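Local coordinates for sulfotransferase (Mycobacterium tuberculosis, PDB 2ZQ5), which probably transfers a sulfonate group from a PAPS-type nucleotide donor to an acceptor, at residues A[174-188]-A[199-212]. Numbering follows the deposited sequence.
Sequences CWQLLRQSLHSVSYE and WLSRQDWTPSYCRH
The imidazole of His183 lies between two parts of 199-212: Trp199 presents its CZ3 corner over one face, and the hydroxyl of Ser208 sits over the opposite one, OG 3.2 Å above the ring plane and displaced toward the rim. The Trp199 and His183 planes meet at 52°, an oblique pairing rather than a stack. At the histidine's edge Gln203 CB approaches near the plane. The CZ3 corner of Trp205 comes obliquely against the backbone of 183-184, 3.4 Å from His183 O, with Val185 CG1 at the indole's edge and Leu200 CD1 on one face. Leu200, whose CG is anti to the backbone N (chi1 -172°), sends its other methyl, CD2, against Ser184 O and Val185 CG1. At the far end the His212 ring turns its edge to Cys174, NE2 lying 3.3 Å from SG, while Leu177 CD1 and Leu178 CD2 approach obliquely; ND1 of this ring bonds to Tyr246.

Two bonds from Arg211 converge on Gln180 OE1, from NE (2.8 Å) and NH2 (3.0 Å), with the oxygen in the guanidinium plane; the extended arginine chain carries its head across the glutamine, the amide turned 68° to it. His183 ND1 donates to Ser181 O at 2.7 Å, nearly within the ring plane but from above the carbonyl plane, and NE2 meets a water that donates to Gln203 OE1. A second water links Ser181 OG to Ser208 O, and Asp34 also binds that hydroxyl.

The contact, buried within the sulfotransferase family region, a P-loop relative, thus packs helix 175-178, the 3-10 segment 179-181 and the following loop against helices 194-201 and 206-219. Bonds at ND1 and NE2 probably fix the rotation of the His183 ring.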
ATOM      1  N   CYS A 174       0.587   0.569  -3.152  1.00  5.79           N
ATOM      2  CA  CYS A 174      -0.184   1.785  -3.387  1.00  5.45           C
ATOM      3  C   CYS A 174      -0.427   2.683  -2.182  1.00  6.00           C
ATOM      4  O   CYS A 174      -0.733   3.862  -2.360  1.00  5.65           O
ATOM      5  CB  CYS A 174      -1.524   1.429  -4.034  1.00  4.94           C
ATOM      6  SG  CYS A 174      -1.377   0.513  -5.595  1.00  5.52           S
ATOM      7  N   TRP A 175      -0.298   2.158  -0.964  1.00  5.93           N
ATOM      8  CA  TRP A 175      -0.521   3.015   0.197  1.00  4.49           C
ATOM      9  C   TRP A 175       0.463   4.178   0.185  1.00  4.42           C
ATOM     10  O   TRP A 175       0.187   5.229   0.759  1.00  5.61           O
ATOM     11  CB  TRP A 175      -0.410   2.239   1.523  1.00  5.01           C
ATOM     12  CG  TRP A 175       0.947   1.693   1.830  1.00  6.83           C
ATOM     13  CD1 TRP A 175       1.404   0.435   1.559  1.00  7.37           C
ATOM     14  CD2 TRP A 175       2.031   2.391   2.453  1.00  8.13           C
ATOM     15  NE1 TRP A 175       2.708   0.305   1.976  1.00 10.24           N
ATOM     16  CE2 TRP A 175       3.118   1.489   2.526  1.00  9.39           C
ATOM     17  CE3 TRP A 175       2.191   3.689   2.955  1.00  9.14           C
ATOM     18  CZ2 TRP A 175       4.350   1.848   3.084  1.00  9.83           C
ATOM     19  CZ3 TRP A 175       3.420   4.045   3.509  1.00  9.89           C
ATOM     20  CH2 TRP A 175       4.482   3.123   3.568  1.00 10.47           C
ATOM     21  N   GLN A 176       1.603   3.997  -0.482  1.00  6.10           N
ATOM     22  CA  GLN A 176       2.595   5.064  -0.559  1.00  5.31           C
ATOM     23  C   GLN A 176       2.038   6.258  -1.325  1.00  5.16           C
ATOM     24  O   GLN A 176       2.506   7.382  -1.160  1.00  7.26           O
ATOM     25  CB  GLN A 176       3.880   4.556  -1.215  1.00  7.31           C
ATOM     26  CG  GLN A 176       4.747   3.739  -0.271  1.00 10.02           C
ATOM     27  CD  GLN A 176       5.700   4.597   0.547  1.00 10.81           C
ATOM     28  OE1 GLN A 176       5.337   5.669   1.035  1.00 13.45           O
ATOM     29  NE2 GLN A 176       6.928   4.121   0.706  1.00 13.43           N
ATOM     30  N   LEU A 177       1.041   6.005  -2.169  1.00  6.18           N
ATOM     31  CA  LEU A 177       0.396   7.079  -2.917  1.00  5.43           C
ATOM     32  C   LEU A 177      -0.878   7.517  -2.205  1.00  5.73           C
ATOM     33  O   LEU A 177      -1.118   8.711  -2.043  1.00  5.43           O
ATOM     34  CB  LEU A 177       0.046   6.635  -4.341  1.00  5.93           C
ATOM     35  CG  LEU A 177       1.203   6.342  -5.296  1.00  5.33           C
ATOM     36  CD1 LEU A 177       0.642   5.850  -6.614  1.00  6.84           C
ATOM     37  CD2 LEU A 177       2.046   7.600  -5.512  1.00  6.87           C
ATOM     38  N   LEU A 178      -1.684   6.549  -1.771  1.00  5.98           N
ATOM     39  CA  LEU A 178      -2.946   6.844  -1.096  1.00  6.06           C
ATOM     40  C   LEU A 178      -2.772   7.617   0.212  1.00  5.99           C
ATOM     41  O   LEU A 178      -3.689   8.320   0.650  1.00  6.14           O
ATOM     42  CB  LEU A 178      -3.719   5.543  -0.852  1.00  6.33           C
ATOM     43  CG  LEU A 178      -4.152   4.801  -2.122  1.00  6.01           C
ATOM     44  CD1 LEU A 178      -4.569   3.388  -1.769  1.00  7.61           C
ATOM     45  CD2 LEU A 178      -5.286   5.546  -2.813  1.00  7.68           C
ATOM     46  N   ARG A 179      -1.602   7.496   0.834  1.00  5.34           N
ATOM     47  CA  ARG A 179      -1.348   8.217   2.078  1.00  5.61           C
ATOM     48  C   ARG A 179      -1.454   9.721   1.837  1.00  5.71           C
ATOM     49  O   ARG A 179      -1.704  10.484   2.766  1.00  6.04           O
ATOM     50  CB  ARG A 179       0.042   7.880   2.633  1.00  5.44           C
ATOM     51  CG  ARG A 179       1.180   8.308   1.721  1.00  5.79           C
ATOM     52  CD  ARG A 179       2.563   8.052   2.306  1.00  8.17           C
ATOM     53  NE  ARG A 179       3.580   8.333   1.295  1.00  9.17           N
ATOM     54  CZ  ARG A 179       4.819   8.744   1.546  1.00 10.39           C
ATOM     55  NH1 ARG A 179       5.230   8.938   2.793  1.00 11.72           N
ATOM     56  NH2 ARG A 179       5.650   8.962   0.535  1.00 11.22           N
ATOM     57  N   GLN A 180      -1.263  10.148   0.592  1.00  6.35           N
ATOM     58  CA  GLN A 180      -1.352  11.571   0.268  1.00  5.20           C
ATOM     59  C   GLN A 180      -2.744  12.114   0.598  1.00  5.38           C
ATOM     60  O   GLN A 180      -2.899  13.300   0.905  1.00  6.17           O
ATOM     61  CB  GLN A 180      -1.048  11.810  -1.217  1.00  5.20           C
ATOM     62  CG  GLN A 180       0.404  11.589  -1.604  1.00  5.18           C
ATOM     63  CD  GLN A 180       0.705  12.045  -3.022  1.00  5.54           C
ATOM     64  OE1 GLN A 180      -0.065  12.799  -3.621  1.00  6.40           O
ATOM     65  NE2 GLN A 180       1.835  11.602  -3.559  1.00  5.19           N
ATOM     66  N   SER A 181      -3.743  11.232   0.538  1.00  6.35           N
ATOM     67  CA  SER A 181      -5.138  11.575   0.827  1.00  5.60           C
ATOM     68  C   SER A 181      -5.530  11.157   2.243  1.00  5.56           C
ATOM     69  O   SER A 181      -6.677  11.347   2.660  1.00  7.36           O
ATOM     70  CB  SER A 181      -6.071  10.858  -0.151  1.00  6.32           C
ATOM     71  OG  SER A 181      -5.743  11.140  -1.498  1.00  6.94           O
ATOM     72  N   LEU A 182      -4.579  10.588   2.974  1.00  6.65           N
ATOM     73  CA  LEU A 182      -4.814  10.099   4.330  1.00  5.97           C
ATOM     74  C   LEU A 182      -5.949   9.073   4.391  1.00  7.24           C
ATOM     75  O   LEU A 182      -6.652   8.968   5.397  1.00  6.51           O
ATOM     76  CB  LEU A 182      -5.078  11.255   5.310  1.00  8.27           C
ATOM     77  CG  LEU A 182      -3.864  12.064   5.804  1.00  8.86           C
ATOM     78  CD1 LEU A 182      -2.749  11.123   6.257  1.00  9.88           C
ATOM     79  CD2 LEU A 182      -3.362  12.975   4.700  1.00  8.83           C
ATOM     80  N   HIS A 183      -6.123   8.336   3.294  1.00  6.91           N
ATOM     81  CA  HIS A 183      -7.115   7.259   3.203  1.00  6.34           C
ATOM     82  C   HIS A 183      -6.284   6.001   2.974  1.00  6.22           C
ATOM     83  O   HIS A 183      -5.775   5.774   1.873  1.00  6.28           O
ATOM     84  CB  HIS A 183      -8.069   7.454   2.016  1.00  6.37           C
ATOM     85  CG  HIS A 183      -9.153   8.459   2.261  1.00  5.92           C
ATOM     86  ND1 HIS A 183      -8.907   9.809   2.389  1.00  6.01           N
ATOM     87  CD2 HIS A 183     -10.496   8.311   2.373  1.00  7.33           C
ATOM     88  CE1 HIS A 183     -10.048  10.449   2.567  1.00  6.44           C
ATOM     89  NE2 HIS A 183     -11.028   9.564   2.561  1.00  7.39           N
ATOM     90  N   SER A 184      -6.144   5.183   4.009  1.00  5.16           N
ATOM     91  CA  SER A 184      -5.325   3.980   3.906  1.00  5.94           C
ATOM     92  C   SER A 184      -5.638   2.986   5.013  1.00  6.49           C
ATOM     93  O   SER A 184      -5.894   3.383   6.149  1.00  6.65           O
ATOM     94  CB  SER A 184      -3.845   4.375   3.981  1.00  7.46           C
ATOM     95  OG  SER A 184      -3.001   3.238   4.007  1.00  6.74           O
ATOM     96  N   VAL A 185      -5.626   1.696   4.688  1.00  6.25           N
ATOM     97  CA  VAL A 185      -5.881   0.689   5.713  1.00  6.90           C
ATOM     98  C   VAL A 185      -4.579   0.299   6.412  1.00  7.75           C
ATOM     99  O   VAL A 185      -4.562  -0.593   7.262  1.00  8.01           O
ATOM    100  CB  VAL A 185      -6.567  -0.582   5.137  1.00  6.50           C
ATOM    101  CG1 VAL A 185      -7.969  -0.241   4.657  1.00 10.83           C
ATOM    102  CG2 VAL A 185      -5.740  -1.171   4.007  1.00  9.63           C
ATOM    103  N   SER A 186      -3.486   0.978   6.067  1.00  6.94           N
ATOM    104  CA  SER A 186      -2.199   0.691   6.691  1.00  6.56           C
ATOM    105  C   SER A 186      -2.190   1.168   8.141  1.00  7.69           C
ATOM    106  O   SER A 186      -1.615   0.523   9.018  1.00  8.55           O
ATOM    107  CB  SER A 186      -1.063   1.381   5.923  1.00  7.63           C
ATOM    108  OG  SER A 186      -1.159   2.797   6.018  1.00  9.25           O
ATOM    109  N   TYR A 187      -2.854   2.288   8.396  1.00  7.47           N
ATOM    110  CA  TYR A 187      -2.876   2.866   9.734  1.00  6.91           C
ATOM    111  C   TYR A 187      -3.444   1.954  10.806  1.00  6.54           C
ATOM    112  O   TYR A 187      -2.824   1.772  11.855  1.00  6.97           O
ATOM    113  CB  TYR A 187      -3.639   4.193   9.724  1.00  6.32           C
ATOM    114  CG  TYR A 187      -3.072   5.190   8.743  1.00  6.41           C
ATOM    115  CD1 TYR A 187      -1.721   5.532   8.771  1.00  5.95           C
ATOM    116  CD2 TYR A 187      -3.877   5.765   7.763  1.00  6.30           C
ATOM    117  CE1 TYR A 187      -1.181   6.419   7.840  1.00  8.44           C
ATOM    118  CE2 TYR A 187      -3.347   6.652   6.828  1.00  6.61           C
ATOM    119  CZ  TYR A 187      -2.002   6.971   6.873  1.00  8.10           C
ATOM    120  OH  TYR A 187      -1.470   7.830   5.936  1.00 10.04           O
ATOM    121  N   GLU A 188      -4.609   1.374  10.544  1.00  6.33           N
ATOM    122  CA  GLU A 188      -5.253   0.503  11.516  1.00  6.18           C
ATOM    123  C   GLU A 188      -4.539  -0.834  11.720  1.00  7.33           C
ATOM    124  O   GLU A 188      -4.833  -1.553  12.672  1.00  7.13           O
ATOM    125  CB  GLU A 188      -6.710   0.271  11.119  1.00  5.04           C
ATOM    126  CG  GLU A 188      -6.907  -0.622   9.911  1.00  7.06           C
ATOM    127  CD  GLU A 188      -8.320  -0.548   9.389  1.00  8.22           C
ATOM    128  OE1 GLU A 188      -8.680   0.495   8.799  1.00  7.59           O
ATOM    129  OE2 GLU A 188      -9.078  -1.521   9.584  1.00  7.49           O
ATOM    130  N   TRP A 199     -14.500   5.049  10.587  1.00  7.18           N
ATOM    131  CA  TRP A 199     -14.764   6.182   9.713  1.00  7.05           C
ATOM    132  C   TRP A 199     -14.415   5.809   8.273  1.00  6.58           C
ATOM    133  O   TRP A 199     -15.199   6.027   7.349  1.00  7.14           O
ATOM    134  CB  TRP A 199     -13.921   7.384  10.160  1.00  7.25           C
ATOM    135  CG  TRP A 199     -14.050   8.591   9.274  1.00  6.89           C
ATOM    136  CD1 TRP A 199     -15.028   9.544   9.319  1.00  8.11           C
ATOM    137  CD2 TRP A 199     -13.188   8.954   8.188  1.00  8.95           C
ATOM    138  NE1 TRP A 199     -14.827  10.478   8.328  1.00  9.10           N
ATOM    139  CE2 TRP A 199     -13.704  10.138   7.620  1.00  8.35           C
ATOM    140  CE3 TRP A 199     -12.026   8.390   7.640  1.00  7.18           C
ATOM    141  CZ2 TRP A 199     -13.099  10.771   6.526  1.00  9.29           C
ATOM    142  CZ3 TRP A 199     -11.424   9.019   6.552  1.00  8.27           C
ATOM    143  CH2 TRP A 199     -11.965  10.198   6.008  1.00  8.88           C
ATOM    144  N   LEU A 200     -13.232   5.234   8.086  1.00  6.98           N
ATOM    145  CA  LEU A 200     -12.787   4.854   6.753  1.00  6.57           C
ATOM    146  C   LEU A 200     -13.732   3.864   6.075  1.00  7.26           C
ATOM    147  O   LEU A 200     -13.957   3.946   4.864  1.00  7.54           O
ATOM    148  CB  LEU A 200     -11.370   4.274   6.826  1.00  6.59           C
ATOM    149  CG  LEU A 200     -10.671   3.985   5.495  1.00  5.85           C
ATOM    150  CD1 LEU A 200     -10.597   5.263   4.657  1.00  7.18           C
ATOM    151  CD2 LEU A 200      -9.274   3.438   5.768  1.00  7.66           C
ATOM    152  N   SER A 201     -14.301   2.944   6.854  1.00  6.93           N
ATOM    153  CA  SER A 201     -15.213   1.945   6.294  1.00  8.10           C
ATOM    154  C   SER A 201     -16.483   2.575   5.717  1.00  8.81           C
ATOM    155  O   SER A 201     -17.192   1.939   4.941  1.00 11.57           O
ATOM    156  CB  SER A 201     -15.592   0.909   7.356  1.00 10.21           C
ATOM    157  OG  SER A 201     -16.569   1.416   8.242  1.00 15.61           O
ATOM    158  N   ARG A 202     -16.760   3.821   6.089  1.00  9.48           N
ATOM    159  CA  ARG A 202     -17.948   4.529   5.610  1.00 11.05           C
ATOM    160  C   ARG A 202     -17.643   5.531   4.497  1.00 11.11           C
ATOM    161  O   ARG A 202     -18.549   6.179   3.980  1.00 12.40           O
ATOM    162  CB  ARG A 202     -18.617   5.277   6.773  1.00 13.40           C
ATOM    163  CG  ARG A 202     -19.243   4.382   7.834  1.00 16.36           C
ATOM    164  CD  ARG A 202     -19.845   5.191   8.977  1.00 19.13           C
ATOM    165  NE  ARG A 202     -18.891   5.454  10.056  1.00 20.33           N
ATOM    166  CZ  ARG A 202     -18.452   6.661  10.398  1.00 20.20           C
ATOM    167  NH1 ARG A 202     -18.872   7.737   9.746  1.00 18.57           N
ATOM    168  NH2 ARG A 202     -17.598   6.795  11.403  1.00 22.27           N
ATOM    169  N   GLN A 203     -16.374   5.651   4.117  1.00  8.01           N
ATOM    170  CA  GLN A 203     -15.984   6.621   3.099  1.00  8.94           C
ATOM    171  C   GLN A 203     -16.019   6.157   1.657  1.00  7.96           C
ATOM    172  O   GLN A 203     -15.890   4.970   1.359  1.00 10.02           O
ATOM    173  CB  GLN A 203     -14.568   7.139   3.378  1.00  7.24           C
ATOM    174  CG  GLN A 203     -14.377   7.749   4.750  1.00  8.49           C
ATOM    175  CD  GLN A 203     -15.443   8.771   5.071  1.00  9.11           C
ATOM    176  OE1 GLN A 203     -15.580   9.787   4.382  1.00  8.77           O
ATOM    177  NE2 GLN A 203     -16.211   8.508   6.121  1.00  9.14           N
ATOM    178  N   ASP A 204     -16.196   7.124   0.765  1.00  8.95           N
ATOM    179  CA  ASP A 204     -16.169   6.861  -0.663  1.00  8.31           C
ATOM    180  C   ASP A 204     -14.697   7.040  -1.035  1.00  8.36           C
ATOM    181  O   ASP A 204     -14.143   8.131  -0.898  1.00  9.43           O
ATOM    182  CB  ASP A 204     -17.031   7.876  -1.415  1.00 10.85           C
ATOM    183  CG  ASP A 204     -16.777   7.859  -2.905  1.00 14.85           C
ATOM    184  OD1 ASP A 204     -16.425   6.782  -3.434  1.00 12.83           O
ATOM    185  OD2 ASP A 204     -16.936   8.922  -3.544  1.00 19.11           O
ATOM    186  N   TRP A 205     -14.059   5.959  -1.474  1.00  7.34           N
ATOM    187  CA  TRP A 205     -12.645   6.007  -1.836  1.00  6.15           C
ATOM    188  C   TRP A 205     -12.379   6.592  -3.217  1.00  5.96           C
ATOM    189  O   TRP A 205     -11.223   6.819  -3.578  1.00  6.37           O
ATOM    190  CB  TRP A 205     -12.035   4.604  -1.827  1.00  7.48           C
ATOM    191  CG  TRP A 205     -11.821   3.953  -0.492  1.00  6.80           C
ATOM    192  CD1 TRP A 205     -12.752   3.306   0.268  1.00 10.14           C
ATOM    193  CD2 TRP A 205     -10.560   3.760   0.164  1.00  6.54           C
ATOM    194  NE1 TRP A 205     -12.146   2.707   1.352  1.00  9.32           N
ATOM    195  CE2 TRP A 205     -10.802   2.970   1.310  1.00  7.25           C
ATOM    196  CE3 TRP A 205      -9.249   4.173  -0.111  1.00  6.56           C
ATOM    197  CZ2 TRP A 205      -9.779   2.580   2.181  1.00  7.05           C
ATOM    198  CZ3 TRP A 205      -8.230   3.785   0.754  1.00  7.88           C
ATOM    199  CH2 TRP A 205      -8.500   2.996   1.887  1.00  7.80           C
ATOM    200  N   THR A 206     -13.424   6.841  -3.994  1.00  6.80           N
ATOM    201  CA  THR A 206     -13.216   7.335  -5.348  1.00  6.75           C
ATOM    202  C   THR A 206     -12.287   8.540  -5.487  1.00  6.97           C
ATOM    203  O   THR A 206     -11.379   8.521  -6.308  1.00  6.34           O
ATOM    204  CB  THR A 206     -14.557   7.614  -6.049  1.00  7.94           C
ATOM    205  OG1 THR A 206     -15.392   6.452  -5.939  1.00 10.59           O
ATOM    206  CG2 THR A 206     -14.327   7.899  -7.529  1.00  8.59           C
ATOM    207  N   PRO A 207     -12.483   9.598  -4.686  1.00  6.75           N
ATOM    208  CA  PRO A 207     -11.583  10.746  -4.832  1.00  7.05           C
ATOM    209  C   PRO A 207     -10.119  10.369  -4.607  1.00  6.60           C
ATOM    210  O   PRO A 207      -9.228  10.881  -5.282  1.00  6.79           O
ATOM    211  CB  PRO A 207     -12.101  11.731  -3.786  1.00  8.19           C
ATOM    212  CG  PRO A 207     -13.568  11.402  -3.722  1.00  8.21           C
ATOM    213  CD  PRO A 207     -13.565   9.894  -3.732  1.00  7.56           C
ATOM    214  N   SER A 208      -9.877   9.466  -3.660  1.00  6.35           N
ATOM    215  CA  SER A 208      -8.515   9.024  -3.370  1.00  5.38           C
ATOM    216  C   SER A 208      -7.945   8.222  -4.533  1.00  4.92           C
ATOM    217  O   SER A 208      -6.763   8.339  -4.851  1.00  6.10           O
ATOM    218  CB  SER A 208      -8.480   8.178  -2.096  1.00  7.05           C
ATOM    219  OG  SER A 208      -8.729   8.972  -0.952  1.00  8.12           O
ATOM    220  N   TYR A 209      -8.774   7.399  -5.168  1.00  5.32           N
ATOM    221  CA  TYR A 209      -8.282   6.625  -6.301  1.00  4.93           C
ATOM    222  C   TYR A 209      -8.077   7.508  -7.524  1.00  5.48           C
ATOM    223  O   TYR A 209      -7.210   7.237  -8.351  1.00  5.51           O
ATOM    224  CB  TYR A 209      -9.214   5.449  -6.607  1.00  5.32           C
ATOM    225  CG  TYR A 209      -8.847   4.219  -5.805  1.00  5.78           C
ATOM    226  CD1 TYR A 209      -8.994   4.198  -4.416  1.00  6.43           C
ATOM    227  CD2 TYR A 209      -8.287   3.104  -6.425  1.00  6.01           C
ATOM    228  CE1 TYR A 209      -8.587   3.100  -3.664  1.00  5.35           C
ATOM    229  CE2 TYR A 209      -7.876   1.993  -5.681  1.00  5.59           C
ATOM    230  CZ  TYR A 209      -8.028   2.002  -4.302  1.00  5.23           C
ATOM    231  OH  TYR A 209      -7.616   0.925  -3.550  1.00  6.26           O
ATOM    232  N   CYS A 210      -8.863   8.571  -7.638  1.00  5.75           N
ATOM    233  CA  CYS A 210      -8.688   9.490  -8.748  1.00  7.14           C
ATOM    234  C   CYS A 210      -7.314  10.152  -8.610  1.00  5.58           C
ATOM    235  O   CYS A 210      -6.616  10.375  -9.605  1.00  6.17           O
ATOM    236  CB  CYS A 210      -9.798  10.537  -8.733  1.00  6.60           C
ATOM    237  SG  CYS A 210     -11.357   9.929  -9.416  1.00 22.80           S
ATOM    238  N   ARG A 211      -6.916  10.454  -7.378  1.00  6.10           N
ATOM    239  CA  ARG A 211      -5.610  11.064  -7.154  1.00  6.08           C
ATOM    240  C   ARG A 211      -4.518  10.027  -7.449  1.00  6.71           C
ATOM    241  O   ARG A 211      -3.468  10.348  -8.010  1.00  6.69           O
ATOM    242  CB  ARG A 211      -5.492  11.570  -5.715  1.00  5.74           C
ATOM    243  CG  ARG A 211      -4.255  12.418  -5.495  1.00  6.95           C
ATOM    244  CD  ARG A 211      -4.012  12.731  -4.032  1.00  7.98           C
ATOM    245  NE  ARG A 211      -2.777  13.496  -3.881  1.00  7.52           N
ATOM    246  CZ  ARG A 211      -2.688  14.813  -4.043  1.00  7.47           C
ATOM    247  NH1 ARG A 211      -3.764  15.527  -4.346  1.00  7.89           N
ATOM    248  NH2 ARG A 211      -1.509  15.413  -3.937  1.00  8.06           N
ATOM    249  N   HIS A 212      -4.779   8.783  -7.064  1.00  6.09           N
ATOM    250  CA  HIS A 212      -3.860   7.675  -7.304  1.00  5.98           C
ATOM    251  C   HIS A 212      -3.573   7.622  -8.811  1.00  6.36           C
ATOM    252  O   HIS A 212      -2.421   7.530  -9.235  1.00  5.96           O
ATOM    253  CB  HIS A 212      -4.528   6.385  -6.792  1.00  5.95           C
ATOM    254  CG  HIS A 212      -3.765   5.123  -7.062  1.00  4.55           C
ATOM    255  ND1 HIS A 212      -3.869   4.430  -8.251  1.00  5.92           N
ATOM    256  CD2 HIS A 212      -2.970   4.376  -6.260  1.00  6.16           C
ATOM    257  CE1 HIS A 212      -3.175   3.309  -8.166  1.00  5.16           C
ATOM    258  NE2 HIS A 212      -2.621   3.252  -6.967  1.00  5.81           N
TER
HETATM  259  O   HOH W   1      -4.676   9.210  -3.160  1.00  7.53           O
HETATM  260  O   HOH W   2     -13.537  10.680   2.722  1.00 10.21           O